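Local coordinates for uncharacterized protein (PDB 4R1D), which is a calcium-binding alpha/beta hydrolase, probably a lipase effector of the H2 type VI secretion system that its partner Tli4 inhibits in self-protection, at residues Thr373-Leu378 with Pro451-Gly456; Tyr428-Ala433 with Glu537-Ala542; Leu443-Asp448 with Gly465-Trp470; Phe517-Lys522 with Arg531-Gln536. All coordinates share one frame; numbering follows the deposited sequence.

In the fold
The four contacts form two pairs, both remote from the calcium site. Contacts 1 and 3 lie together beside a small mixed sheet, their centres 12 Å apart; Tyr467 OH of contact 3 comes within 3.2 Å of Trp375 O, a probable hydrogen bond, and Leu452 packs against the Tyr467 ring. Contacts 2 and 4 sit at one border of the parallel hydrolase sheet with centres 6 Å apart, sharing neighbouring strands 427-432 and 515-519; Ala433 N lies 2.7 Å from His519 O. The pairs are well separated: nearest atoms of contacts 3 and 4 are about 15 Å apart. His535 of contact 4 joins Ser256 and Asp497, consistent with a catalytic triad.

Contact 1: residues Thr373-Leu378 with Pro451-Gly456; sequences TTWYGL and PLETPG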
loop_
_atom_site.group_PDB
_atom_site.type_symbol
_atom_site.label_atom_id
_atom_site.label_comp_id
_atom_site.label_asym_id
_atom_site.label_seq_id
_atom_site.Cartn_x
_atom_site.Cartn_y
_atom_site.Cartn_z
ATOM N N THR A 373 23.175 8.213 7.063
ATOM C CA THR A 373 23.249 6.963 7.811
ATOM C C THR A 373 23.677 7.129 9.266
ATOM O O THR A 373 23.854 6.135 9.971
ATOM C CB THR A 373 24.179 5.931 7.130
ATOM O OG1 THR A 373 25.509 6.457 7.040
ATOM C CG2 THR A 373 23.669 5.595 5.733
ATOM N N THR A 374 23.864 8.375 9.704
ATOM C CA THR A 374 24.192 8.640 11.103
ATOM C C THR A 374 22.966 8.416 11.980
ATOM O O THR A 374 21.863 8.188 11.477
ATOM C CB THR A 374 24.720 10.081 11.326
ATOM O OG1 THR A 374 23.641 11.011 11.192
ATOM C CG2 THR A 374 25.803 10.420 10.322
ATOM N N TRP A 375 23.154 8.502 13.294
ATOM C CA TRP A 375 22.073 8.213 14.235
ATOM C C TRP A 375 20.764 8.975 13.990
ATOM O O TRP A 375 19.702 8.492 14.374
ATOM C CB TRP A 375 22.532 8.441 15.680
ATOM C CG TRP A 375 22.694 9.878 16.044
ATOM C CD1 TRP A 375 23.807 10.647 15.860
ATOM C CD2 TRP A 375 21.715 10.728 16.654
ATOM N NE1 TRP A 375 23.580 11.929 16.315
ATOM C CE2 TRP A 375 22.306 12.000 16.814
ATOM C CE3 TRP A 375 20.393 10.540 17.078
ATOM C CZ2 TRP A 375 21.623 13.075 17.381
ATOM C CZ3 TRP A 375 19.723 11.606 17.654
ATOM C CH2 TRP A 375 20.334 12.859 17.793
ATOM N N TYR A 376 20.824 10.161 13.384
ATOM C CA TYR A 376 19.605 10.946 13.214
ATOM C C TYR A 376 19.011 10.803 11.817
ATOM O O TYR A 376 18.032 11.460 11.493
ATOM C CB TYR A 376 19.790 12.437 13.596
ATOM C CG TYR A 376 20.739 13.227 12.710
ATOM C CD1 TYR A 376 20.280 13.882 11.576
ATOM C CD2 TYR A 376 22.094 13.314 13.017
ATOM C CE1 TYR A 376 21.150 14.613 10.761
ATOM C CE2 TYR A 376 22.965 14.026 12.214
ATOM C CZ TYR A 376 22.493 14.676 11.093
ATOM O OH TYR A 376 23.359 15.388 10.296
ATOM N N GLY A 377 19.602 9.933 11.005
ATOM C CA GLY A 377 19.122 9.714 9.649
ATOM C C GLY A 377 17.828 8.929 9.637
ATOM O O GLY A 377 17.437 8.361 10.650
ATOM N N LEU A 378 17.158 8.902 8.488
ATOM C CA LEU A 378 15.878 8.201 8.371
ATOM C C LEU A 378 16.057 6.699 8.575
ATOM O O LEU A 378 15.250 6.048 9.245
ATOM C CB LEU A 378 15.291 8.450 6.994
ATOM C CG LEU A 378 13.878 7.901 6.800
ATOM C CD1 LEU A 378 12.903 8.636 7.712
ATOM C CD2 LEU A 378 13.479 8.064 5.333
ATOM N N PRO A 451 27.724 11.044 23.259
ATOM C CA PRO A 451 28.179 9.648 23.281
ATOM C C PRO A 451 27.847 8.899 21.991
ATOM O O PRO A 451 28.471 7.886 21.684
ATOM C CB PRO A 451 27.403 9.045 24.459
ATOM C CG PRO A 451 27.022 10.217 25.308
ATOM C CD PRO A 451 26.771 11.331 24.343
ATOM N N LEU A 452 26.864 9.386 21.244
ATOM C CA LEU A 452 26.483 8.719 20.009
ATOM C C LEU A 452 27.445 9.081 18.885
ATOM O O LEU A 452 27.578 8.352 17.912
ATOM C CB LEU A 452 25.061 9.105 19.599
ATOM C CG LEU A 452 23.859 8.508 20.333
ATOM C CD1 LEU A 452 23.877 8.826 21.821
ATOM C CD2 LEU A 452 22.581 9.048 19.705
ATOM N N GLU A 453 28.119 10.213 19.036
ATOM C CA GLU A 453 28.877 10.799 17.937
ATOM C C GLU A 453 30.398 10.771 18.101
ATOM O O GLU A 453 31.120 11.351 17.290
ATOM C CB GLU A 453 28.404 12.229 17.697
ATOM C CG GLU A 453 26.928 12.295 17.352
ATOM C CD GLU A 453 26.498 13.662 16.864
ATOM O OE1 GLU A 453 27.017 14.670 17.388
ATOM O OE2 GLU A 453 25.648 13.719 15.947
ATOM N N THR A 454 30.895 10.109 19.137
ATOM C CA THR A 454 32.338 9.925 19.234
ATOM C C THR A 454 32.755 8.888 18.195
ATOM O O THR A 454 31.974 7.998 17.862
ATOM C CB THR A 454 32.764 9.457 20.630
ATOM O OG1 THR A 454 32.122 8.214 20.925
ATOM C CG2 THR A 454 32.371 10.483 21.669
ATOM N N PRO A 455 33.978 9.017 17.656
ATOM C CA PRO A 455 34.484 8.066 16.662
ATOM C C PRO A 455 34.219 6.622 17.075
ATOM O O PRO A 455 34.377 6.274 18.243
ATOM C CB PRO A 455 35.996 8.343 16.643
ATOM C CG PRO A 455 36.227 9.507 17.601
ATOM C CD PRO A 455 34.903 10.142 17.843
ATOM N N GLY A 456 33.815 5.792 16.121
ATOM C CA GLY A 456 33.498 4.407 16.417
ATOM C C GLY A 456 32.170 4.294 17.138
ATOM O O GLY A 456 31.931 3.345 17.884
#
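Trp375 presents its indole to two residues of the short, weakly bonded helix 450-453, Leu452 and Glu453. The polar component is one hydrogen bond: NE1 of Trp375 donates to OE2 of Glu453 over 2.8 Å, and the N-H...O angle of 164° makes it nearly straight. The acceptor lies almost exactly in the indole plane, at the ring edge. The carboxylate, in contrast, is met from above its own plane, and the two flat groups are turned 68° apart. Glu453 gets there with a chain extended beyond CG, and its OE2 also forms a salt bridge with Arg357, so that two donors grip one oxygen and would probably favour the charged form.

The indole owes its position to a type I beta turn running from Thr374 to Gly377, closed by Gly377 N to Thr374 O at 2.9 Å, in which Trp375 and Tyr376 are the two central residues. The loop that carries this turn follows helix 365-370 and lies beside strand 339-342, where Leu341 touches both aromatic side chains.

Apolar packing covers the indole on its two faces. On one, CD2 of Leu452 approaches to 3.6 Å from CD2 of Trp375, offset toward the rim. The same methyl makes a CH-pi contact with the five-membered ring, lying 3.9 Å from its centroid and 27° off the normal. On the opposite face the turn supplies its own cover: CB of Tyr376 stands 3.9 Å above the plane of the Trp375 ring, over its centre, while the Tyr376 ring itself stacks with Tyr359.

Contact 2: residues Tyr428-Ala433 with Glu537-Ala542; sequences YAHYGA and ESYNDA
His430 and Tyr539 meet through the ring carbon of one and the hydroxyl of the other: CE1 of His430 stands 3.5 Å from OH of Tyr539, which lies at the imidazole edge, near its plane. CE1 of Tyr539 is almost as near, 3.6 Å from CE1 of His430. With centroids 5.4 Å apart and planes at 74°, the two rings pass obliquely. CG of His430 sits between the backbone N and the carbonyl carbon (chi1 64°), which carries the ring toward Tyr539.

A water forms the polar link. It is 2.9 Å from NE2 of His430 and 2.6 Å from OG of Ser538, hydrogen-bonded to both. The oxygen of this water also rests over the centre of the Tyr539 ring, 3.1 Å above the ring plane. Imidazole, serine hydroxyl and phenol ring thus all meet one water.

In the next shell, the Tyr539 hydroxyl is hydrogen-bonded to the carbonyl oxygen of Thr254, which ties it to strand 250-255. The 538-540 3-10 segment sets Ser538 and Tyr539 in place, with Asn540 N bonded to Glu537 O at 2.9 Å and Asp541 N to Ser538 O at 3.0 Å. Asp541 then serves as N-cap of helix 542-556.

His430 projects from strand 427-432, between parallel neighbours 274-280 and 515-519, into a layer formed by helix 542-556, whose Ala544 and Ala547 it touches, while Tyr539 also leans on Val147 of helix 141-155.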
loop_
_atom_site.group_PDB
_atom_site.type_symbol
_atom_site.label_atom_id
_atom_site.label_comp_id
_atom_site.label_asym_id
_atom_site.label_seq_id
_atom_site.Cartn_x
_atom_site.Cartn_y
_atom_site.Cartn_z
ATOM N N TYR A 428 -10.468 22.494 -5.389
ATOM C CA TYR A 428 -11.111 22.876 -4.132
ATOM C C TYR A 428 -10.562 21.975 -3.042
ATOM O O TYR A 428 -10.839 20.775 -3.005
ATOM C CB TYR A 428 -12.634 22.717 -4.250
ATOM C CG TYR A 428 -13.242 23.674 -5.257
ATOM C CD1 TYR A 428 -13.073 23.484 -6.634
ATOM C CD2 TYR A 428 -13.960 24.783 -4.828
ATOM C CE1 TYR A 428 -13.618 24.394 -7.555
ATOM C CE2 TYR A 428 -14.505 25.677 -5.734
ATOM C CZ TYR A 428 -14.330 25.489 -7.078
ATOM O OH TYR A 428 -14.893 26.406 -7.937
ATOM N N ALA A 429 -9.743 22.543 -2.165
ATOM C CA ALA A 429 -9.035 21.739 -1.182
ATOM C C ALA A 429 -9.557 22.016 0.229
ATOM O O ALA A 429 -9.934 23.140 0.540
ATOM C CB ALA A 429 -7.550 22.048 -1.262
ATOM N N HIS A 430 -9.578 20.992 1.079
ATOM C CA HIS A 430 -9.842 21.204 2.503
ATOM C C HIS A 430 -8.842 20.386 3.326
ATOM O O HIS A 430 -8.321 19.372 2.866
ATOM C CB HIS A 430 -11.300 20.871 2.880
ATOM C CG HIS A 430 -11.658 19.428 2.683
ATOM N ND1 HIS A 430 -12.164 18.942 1.495
ATOM C CD2 HIS A 430 -11.551 18.363 3.514
ATOM C CE1 HIS A 430 -12.360 17.637 1.606
ATOM N NE2 HIS A 430 -11.992 17.261 2.818
ATOM N N TYR A 431 -8.542 20.843 4.530
ATOM C CA TYR A 431 -7.555 20.158 5.344
ATOM C C TYR A 431 -7.759 20.486 6.821
ATOM O O TYR A 431 -8.438 21.456 7.155
ATOM C CB TYR A 431 -6.135 20.531 4.891
ATOM C CG TYR A 431 -5.823 22.010 4.996
ATOM C CD1 TYR A 431 -6.374 22.922 4.102
ATOM C CD2 TYR A 431 -4.978 22.493 5.993
ATOM C CE1 TYR A 431 -6.093 24.285 4.199
ATOM C CE2 TYR A 431 -4.688 23.841 6.091
ATOM C CZ TYR A 431 -5.244 24.730 5.196
ATOM O OH TYR A 431 -4.955 26.079 5.299
ATOM N N GLY A 432 -7.190 19.653 7.686
ATOM C CA GLY A 432 -7.290 19.827 9.128
ATOM C C GLY A 432 -6.084 20.579 9.656
ATOM O O GLY A 432 -4.940 20.152 9.479
ATOM N N ALA A 433 -6.348 21.709 10.302
ATOM C CA ALA A 433 -5.296 22.548 10.837
ATOM C C ALA A 433 -5.645 22.872 12.279
ATOM O O ALA A 433 -6.310 23.865 12.558
ATOM C CB ALA A 433 -5.185 23.817 10.034
ATOM N N GLU A 537 -10.202 9.629 9.419
ATOM C CA GLU A 537 -11.653 9.717 9.435
ATOM C C GLU A 537 -12.169 11.061 8.919
ATOM O O GLU A 537 -13.320 11.395 9.144
ATOM C CB GLU A 537 -12.174 9.507 10.863
ATOM C CG GLU A 537 -11.830 8.157 11.466
ATOM C CD GLU A 537 -12.484 7.014 10.725
ATOM O OE1 GLU A 537 -13.641 7.177 10.296
ATOM O OE2 GLU A 537 -11.848 5.952 10.555
ATOM N N SER A 538 -11.323 11.833 8.245
ATOM C CA SER A 538 -11.705 13.204 7.866
ATOM C C SER A 538 -13.033 13.294 7.096
ATOM O O SER A 538 -13.822 14.222 7.309
ATOM C CB SER A 538 -10.563 13.929 7.121
ATOM O OG SER A 538 -10.271 13.344 5.855
ATOM N N TYR A 539 -13.292 12.340 6.206
ATOM C CA TYR A 539 -14.487 12.427 5.374
ATOM C C TYR A 539 -15.744 12.052 6.137
ATOM O O TYR A 539 -16.844 12.104 5.594
ATOM C CB TYR A 539 -14.354 11.599 4.091
ATOM C CG TYR A 539 -13.811 12.402 2.936
ATOM C CD1 TYR A 539 -14.408 13.618 2.567
ATOM C CD2 TYR A 539 -12.707 11.971 2.223
ATOM C CE1 TYR A 539 -13.927 14.354 1.516
ATOM C CE2 TYR A 539 -12.203 12.718 1.162
ATOM C CZ TYR A 539 -12.823 13.911 0.818
ATOM O OH TYR A 539 -12.336 14.646 -0.233
ATOM N N ASN A 540 -15.571 11.656 7.393
ATOM C CA ASN A 540 -16.726 11.473 8.275
ATOM C C ASN A 540 -17.081 12.730 9.093
ATOM O O ASN A 540 -17.994 12.708 9.927
ATOM C CB ASN A 540 -16.513 10.254 9.176
ATOM C CG ASN A 540 -16.516 8.957 8.385
ATOM O OD1 ASN A 540 -15.623 8.115 8.532
ATOM N ND2 ASN A 540 -17.512 8.801 7.530
ATOM N N ASP A 541 -16.368 13.821 8.836
ATOM C CA ASP A 541 -16.639 15.096 9.502
ATOM C C ASP A 541 -17.486 15.956 8.577
ATOM O O ASP A 541 -17.214 16.028 7.376
ATOM C CB ASP A 541 -15.327 15.817 9.837
ATOM C CG ASP A 541 -15.547 17.128 10.595
ATOM O OD1 ASP A 541 -15.905 18.139 9.959
ATOM O OD2 ASP A 541 -15.335 17.144 11.821
ATOM N N ALA A 542 -18.514 16.599 9.132
ATOM C CA ALA A 542 -19.442 17.401 8.339
ATOM C C ALA A 542 -18.762 18.447 7.457
ATOM O O ALA A 542 -19.240 18.756 6.371
ATOM C CB ALA A 542 -20.475 18.076 9.256
HETATM O O HOH W 1 -11.328 14.602 3.837
#

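Contact 3: residues Leu443-Asp448 with Gly465-Trp470; sequences LIWKGD and GTYNSW
The indole of Trp445 and the phenol ring of Tyr467 meet at an oblique slant, their planes 53° apart and the centroid of the indole's six-membered ring 5.5 Å from that of the phenol. The touch is made by the far end of the indole: CH2 of Trp445 lies 3.7 Å from CE2 of Tyr467, and CZ3 of Trp445 is 3.8 Å from CD2 of Tyr467. Gly465 O approaches CZ3 of Trp445 at 3.6 Å from the other side of the indole plane, so the outer corner of the six-membered ring is flanked by CE2 of Tyr467 and by a backbone carbonyl. Further along the indole, on the Tyr467 side, the rim of Trp375 comes down in an edge-to-face pair, with CZ3 of Trp375 3.6 Å from CD2 of Trp445.

Polar groups at the periphery are tied down elsewhere. NE1 of Trp445 is hydrogen-bonded to the Tyr291 hydroxyl, which helps to hold the indole's orientation, and the hydroxyl of Tyr467 probably bonds to Trp375 O and has a weak bond to Arg295.

With CG anti to the carbonyl carbon (chi1 -77°), Tyr467 turns its ring toward the end of the Trp445 indole. The loop is shaped by an ST turn, in which Asn468 N donates to OG1 of Thr466 over 3.1 Å, bracketing Tyr467; Gly465 enters it with positive phi.

Strand 443-446 runs antiparallel to strand 477-479 and parallel to strand 339-342. The arrangement is that of a long connection between two antiparallel strands folding back over the first of them, here burying its tryptophan on one face of a small mixed sheet separate from the parallel hydrolase sheet.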
loop_
_atom_site.group_PDB
_atom_site.type_symbol
_atom_site.label_atom_id
_atom_site.label_comp_id
_atom_site.label_asym_id
_atom_site.label_seq_id
_atom_site.Cartn_x
_atom_site.Cartn_y
_atom_site.Cartn_z
ATOM N N LEU A 443 9.732 17.442 14.795
ATOM C CA LEU A 443 10.267 16.152 15.144
ATOM C C LEU A 443 11.496 16.456 15.983
ATOM O O LEU A 443 12.494 16.946 15.464
ATOM C CB LEU A 443 10.641 15.380 13.883
ATOM C CG LEU A 443 10.718 13.856 13.989
ATOM C CD1 LEU A 443 11.592 13.446 15.163
ATOM C CD2 LEU A 443 9.330 13.276 14.133
ATOM N N ILE A 444 11.414 16.172 17.277
ATOM C CA ILE A 444 12.457 16.589 18.214
ATOM C C ILE A 444 13.157 15.428 18.900
ATOM O O ILE A 444 12.522 14.593 19.531
ATOM C CB ILE A 444 11.873 17.491 19.315
ATOM C CG1 ILE A 444 11.216 18.731 18.705
ATOM C CG2 ILE A 444 12.964 17.875 20.320
ATOM C CD1 ILE A 444 10.095 19.312 19.589
ATOM N N TRP A 445 14.482 15.385 18.772
ATOM C CA TRP A 445 15.299 14.465 19.541
ATOM C C TRP A 445 15.858 15.304 20.674
ATOM O O TRP A 445 16.624 16.237 20.432
ATOM C CB TRP A 445 16.483 13.977 18.717
ATOM C CG TRP A 445 16.222 12.859 17.746
ATOM C CD1 TRP A 445 16.113 12.962 16.383
ATOM C CD2 TRP A 445 16.110 11.467 18.052
ATOM N NE1 TRP A 445 15.924 11.718 15.828
ATOM C CE2 TRP A 445 15.918 10.784 16.831
ATOM C CE3 TRP A 445 16.152 10.728 19.238
ATOM C CZ2 TRP A 445 15.760 9.401 16.765
ATOM C CZ3 TRP A 445 15.997 9.354 19.171
ATOM C CH2 TRP A 445 15.791 8.707 17.942
ATOM N N LYS A 446 15.476 14.984 21.901
ATOM C CA LYS A 446 15.925 15.758 23.051
ATOM C C LYS A 446 16.902 14.931 23.876
ATOM O O LYS A 446 16.606 13.799 24.251
ATOM C CB LYS A 446 14.718 16.175 23.889
ATOM C CG LYS A 446 15.063 17.013 25.098
ATOM C CD LYS A 446 13.833 17.285 25.942
ATOM C CE LYS A 446 13.034 18.449 25.399
ATOM N NZ LYS A 446 12.092 18.984 26.429
ATOM N N GLY A 447 18.084 15.485 24.138
ATOM C CA GLY A 447 19.105 14.759 24.871
ATOM C C GLY A 447 20.504 15.095 24.386
ATOM O O GLY A 447 20.677 15.996 23.572
ATOM N N ASP A 448 21.496 14.363 24.879
ATOM C CA ASP A 448 22.896 14.646 24.569
ATOM C C ASP A 448 23.463 13.648 23.559
ATOM O O ASP A 448 23.662 12.486 23.884
ATOM C CB ASP A 448 23.727 14.629 25.857
ATOM C CG ASP A 448 25.210 14.760 25.594
ATOM O OD1 ASP A 448 25.579 15.335 24.551
ATOM O OD2 ASP A 448 26.006 14.291 26.435
ATOM N N GLY A 465 12.062 5.056 20.049
ATOM C CA GLY A 465 12.177 6.487 20.263
ATOM C C GLY A 465 13.263 6.942 21.225
ATOM O O GLY A 465 13.428 8.140 21.429
ATOM N N THR A 466 14.007 6.014 21.814
ATOM C CA THR A 466 15.054 6.443 22.748
ATOM C C THR A 466 16.360 5.659 22.676
ATOM O O THR A 466 16.374 4.454 22.399
ATOM C CB THR A 466 14.542 6.478 24.215
ATOM O OG1 THR A 466 15.429 7.279 25.016
ATOM C CG2 THR A 466 14.442 5.062 24.792
ATOM N N TYR A 467 17.457 6.381 22.914
ATOM C CA TYR A 467 18.781 5.798 23.077
ATOM C C TYR A 467 19.089 5.506 24.556
ATOM O O TYR A 467 20.097 4.883 24.873
ATOM C CB TYR A 467 19.848 6.736 22.495
ATOM C CG TYR A 467 19.927 6.692 20.985
ATOM C CD1 TYR A 467 20.820 5.847 20.346
ATOM C CD2 TYR A 467 19.098 7.477 20.204
ATOM C CE1 TYR A 467 20.890 5.786 18.964
ATOM C CE2 TYR A 467 19.166 7.434 18.813
ATOM C CZ TYR A 467 20.052 6.586 18.205
ATOM O OH TYR A 467 20.111 6.536 16.830
ATOM N N ASN A 468 18.233 5.975 25.457
ATOM C CA ASN A 468 18.387 5.645 26.877
ATOM C C ASN A 468 18.171 4.162 27.081
ATOM O O ASN A 468 17.269 3.573 26.488
ATOM C CB ASN A 468 17.393 6.421 27.735
ATOM C CG ASN A 468 17.692 7.895 27.769
ATOM O OD1 ASN A 468 18.847 8.293 27.774
ATOM N ND2 ASN A 468 16.650 8.713 27.797
ATOM N N SER A 469 19.006 3.554 27.910
ATOM C CA SER A 469 18.888 2.134 28.177
ATOM C C SER A 469 19.364 1.829 29.586
ATOM O O SER A 469 19.761 2.726 30.325
ATOM C CB SER A 469 19.715 1.331 27.178
ATOM O OG SER A 469 21.098 1.603 27.345
ATOM N N TRP A 470 19.312 0.553 29.949
ATOM C CA TRP A 470 19.876 0.092 31.209
ATOM C C TRP A 470 21.328 0.557 31.314
ATOM O O TRP A 470 21.819 0.860 32.406
ATOM C CB TRP A 470 19.771 -1.433 31.277
ATOM C CG TRP A 470 20.446 -2.057 32.444
ATOM C CD1 TRP A 470 21.628 -2.741 32.438
ATOM C CD2 TRP A 470 19.975 -2.078 33.795
ATOM N NE1 TRP A 470 21.927 -3.182 33.707
ATOM C CE2 TRP A 470 20.929 -2.787 34.559
ATOM C CE3 TRP A 470 18.847 -1.556 34.437
ATOM C CZ2 TRP A 470 20.782 -2.995 35.929
ATOM C CZ3 TRP A 470 18.706 -1.760 35.797
ATOM C CH2 TRP A 470 19.668 -2.477 36.529
#

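Contact 4: residues Phe517-Lys522 with Arg531-Gln536; sequences FRHGSK and RGYEHQ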
loop_
_atom_site.group_PDB
_atom_site.type_symbol
_atom_site.label_atom_id
_atom_site.label_comp_id
_atom_site.label_asym_id
_atom_site.label_seq_id
_atom_site.Cartn_x
_atom_site.Cartn_y
_atom_site.Cartn_z
ATOM N N PHE A 517 -10.157 25.264 2.240
ATOM C CA PHE A 517 -10.878 25.298 3.515
ATOM C C PHE A 517 -10.005 24.813 4.657
ATOM O O PHE A 517 -9.599 23.638 4.708
ATOM C CB PHE A 517 -12.169 24.481 3.430
ATOM C CG PHE A 517 -13.127 24.991 2.394
ATOM C CD1 PHE A 517 -12.933 24.706 1.050
ATOM C CD2 PHE A 517 -14.214 25.770 2.761
ATOM C CE1 PHE A 517 -13.793 25.175 0.091
ATOM C CE2 PHE A 517 -15.082 26.250 1.810
ATOM C CZ PHE A 517 -14.881 25.949 0.466
ATOM N N ARG A 518 -9.713 25.737 5.572
ATOM C CA ARG A 518 -8.804 25.476 6.669
ATOM C C ARG A 518 -9.637 25.104 7.903
ATOM O O ARG A 518 -10.189 25.969 8.589
ATOM C CB ARG A 518 -7.964 26.726 6.905
ATOM C CG ARG A 518 -6.866 26.657 7.968
ATOM C CD ARG A 518 -6.119 28.001 7.906
ATOM N NE ARG A 518 -5.025 28.161 8.863
ATOM C CZ ARG A 518 -3.764 27.794 8.651
ATOM N NH1 ARG A 518 -3.418 27.187 7.517
ATOM N NH2 ARG A 518 -2.844 28.024 9.588
ATOM N N HIS A 519 -9.753 23.809 8.163
ATOM C CA HIS A 519 -10.675 23.333 9.196
ATOM C C HIS A 519 -9.973 23.130 10.537
ATOM O O HIS A 519 -8.874 22.596 10.602
ATOM C CB HIS A 519 -11.386 22.042 8.753
ATOM C CG HIS A 519 -12.316 22.240 7.595
ATOM N ND1 HIS A 519 -12.458 21.311 6.584
ATOM C CD2 HIS A 519 -13.157 23.255 7.293
ATOM C CE1 HIS A 519 -13.337 21.753 5.703
ATOM N NE2 HIS A 519 -13.775 22.933 6.107
ATOM N N GLY A 520 -10.623 23.543 11.618
ATOM C CA GLY A 520 -10.037 23.363 12.930
ATOM C C GLY A 520 -9.613 24.667 13.579
ATOM O O GLY A 520 -9.945 25.753 13.104
ATOM N N SER A 521 -8.846 24.547 14.657
ATOM C CA SER A 521 -8.535 25.683 15.514
ATOM C C SER A 521 -7.776 26.812 14.811
ATOM O O SER A 521 -7.878 27.978 15.213
ATOM C CB SER A 521 -7.749 25.207 16.732
ATOM O OG SER A 521 -6.397 24.955 16.385
ATOM N N LYS A 522 -7.010 26.482 13.772
ATOM C CA LYS A 522 -6.216 27.492 13.069
ATOM C C LYS A 522 -6.960 28.158 11.914
ATOM O O LYS A 522 -6.419 29.026 11.234
ATOM C CB LYS A 522 -4.886 26.898 12.582
ATOM C CG LYS A 522 -4.104 26.195 13.685
ATOM C CD LYS A 522 -2.795 25.598 13.183
ATOM C CE LYS A 522 -1.756 26.670 12.828
ATOM N NZ LYS A 522 -1.367 27.485 14.028
ATOM N N ARG A 531 -13.426 21.072 17.112
ATOM C CA ARG A 531 -12.024 20.655 17.016
ATOM C C ARG A 531 -11.786 20.077 15.619
ATOM O O ARG A 531 -12.659 19.389 15.078
ATOM C CB ARG A 531 -11.727 19.575 18.064
ATOM C CG ARG A 531 -10.277 19.068 18.088
ATOM C CD ARG A 531 -10.161 17.805 18.945
ATOM N NE ARG A 531 -8.770 17.450 19.207
ATOM C CZ ARG A 531 -8.356 16.238 19.572
ATOM N NH1 ARG A 531 -9.228 15.247 19.721
ATOM N NH2 ARG A 531 -7.064 16.016 19.789
ATOM N N GLY A 532 -10.627 20.371 15.032
ATOM C CA GLY A 532 -10.293 19.852 13.712
ATOM C C GLY A 532 -10.328 18.338 13.706
ATOM O O GLY A 532 -10.038 17.698 14.713
ATOM N N TYR A 533 -10.690 17.760 12.565
ATOM C CA TYR A 533 -10.857 16.321 12.457
ATOM C C TYR A 533 -9.521 15.595 12.363
ATOM O O TYR A 533 -8.484 16.205 12.123
ATOM C CB TYR A 533 -11.743 15.976 11.249
ATOM C CG TYR A 533 -11.460 16.826 10.027
ATOM C CD1 TYR A 533 -10.322 16.606 9.249
ATOM C CD2 TYR A 533 -12.324 17.845 9.649
ATOM C CE1 TYR A 533 -10.051 17.389 8.123
ATOM C CE2 TYR A 533 -12.069 18.627 8.531
ATOM C CZ TYR A 533 -10.928 18.402 7.775
ATOM O OH TYR A 533 -10.671 19.182 6.672
ATOM N N GLU A 534 -9.568 14.284 12.572
ATOM C CA GLU A 534 -8.411 13.420 12.438
ATOM C C GLU A 534 -8.317 12.939 10.991
ATOM O O GLU A 534 -9.327 12.779 10.314
ATOM C CB GLU A 534 -8.557 12.230 13.400
ATOM C CG GLU A 534 -7.418 11.211 13.369
ATOM C CD GLU A 534 -7.587 10.165 12.282
ATOM O OE1 GLU A 534 -8.739 9.765 12.007
ATOM O OE2 GLU A 534 -6.563 9.761 11.688
ATOM N N HIS A 535 -7.092 12.729 10.527
ATOM C CA HIS A 535 -6.806 12.398 9.132
ATOM C C HIS A 535 -7.615 11.227 8.559
ATOM O O HIS A 535 -8.278 11.355 7.531
ATOM C CB HIS A 535 -5.307 12.106 8.973
ATOM C CG HIS A 535 -4.865 11.920 7.555
ATOM N ND1 HIS A 535 -4.626 12.981 6.707
ATOM C CD2 HIS A 535 -4.597 10.799 6.838
ATOM C CE1 HIS A 535 -4.243 12.525 5.527
ATOM N NE2 HIS A 535 -4.213 11.203 5.580
ATOM N N GLN A 536 -7.532 10.082 9.220
ATOM C CA GLN A 536 -8.053 8.851 8.666
ATOM C C GLN A 536 -9.553 8.946 8.483
ATOM O O GLN A 536 -10.103 8.423 7.510
ATOM C CB GLN A 536 -7.755 7.690 9.597
ATOM C CG GLN A 536 -8.317 6.388 9.081
ATOM C CD GLN A 536 -7.585 5.929 7.848
ATOM O OE1 GLN A 536 -8.042 6.133 6.717
ATOM N NE2 GLN A 536 -6.428 5.307 8.057
#
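His519 and Tyr533 form a side-chain hydrogen bond beside a close backbone crossing of two glycines, at the end of an outermost strand, 515-519, of the parallel sheet, where the chain returns toward helix 542-556. ND1 of His519 and OH of Tyr533 are 2.8 Å apart at an angle of 161°; either may be the donor. Each polar atom lies at the edge of the partner ring, near its plane, and the rings meet rim to rim with planes 68° apart. Alongside, CB of His519 packs 3.5 Å from CE2 of Tyr533. In Tyr533 chi1 is 40°, placing CG between the backbone N and carbonyl carbon and swinging the phenol back to the histidine.

Next to this pair, CA of Gly520 is 3.6 Å from CA of Gly532. Both residues lack a side chain, so the two backbones approach directly. Beyond the strand the chain folds on itself: NE of Arg518 donates to O of Lys522 over 2.9 Å, from above the carbonyl plane. On the other segment, Gln536 N donates to OE2 of Glu534 at 2.7 Å, bridging His535.

His535 bonds to Ser256 through NE2 and to Asp497 through ND1. With Ser256 following strand 250-255 in a His-Ser-Met-Gly sequence, this is consistent with the nucleophile elbow and Ser-His-Asp triad of the alpha/beta hydrolase fold.

The Tyr533 ring also rests against His430 of the adjacent strand 427-432, and Arg543 at the start of helix 542-556 packs on both His519 and Tyr533.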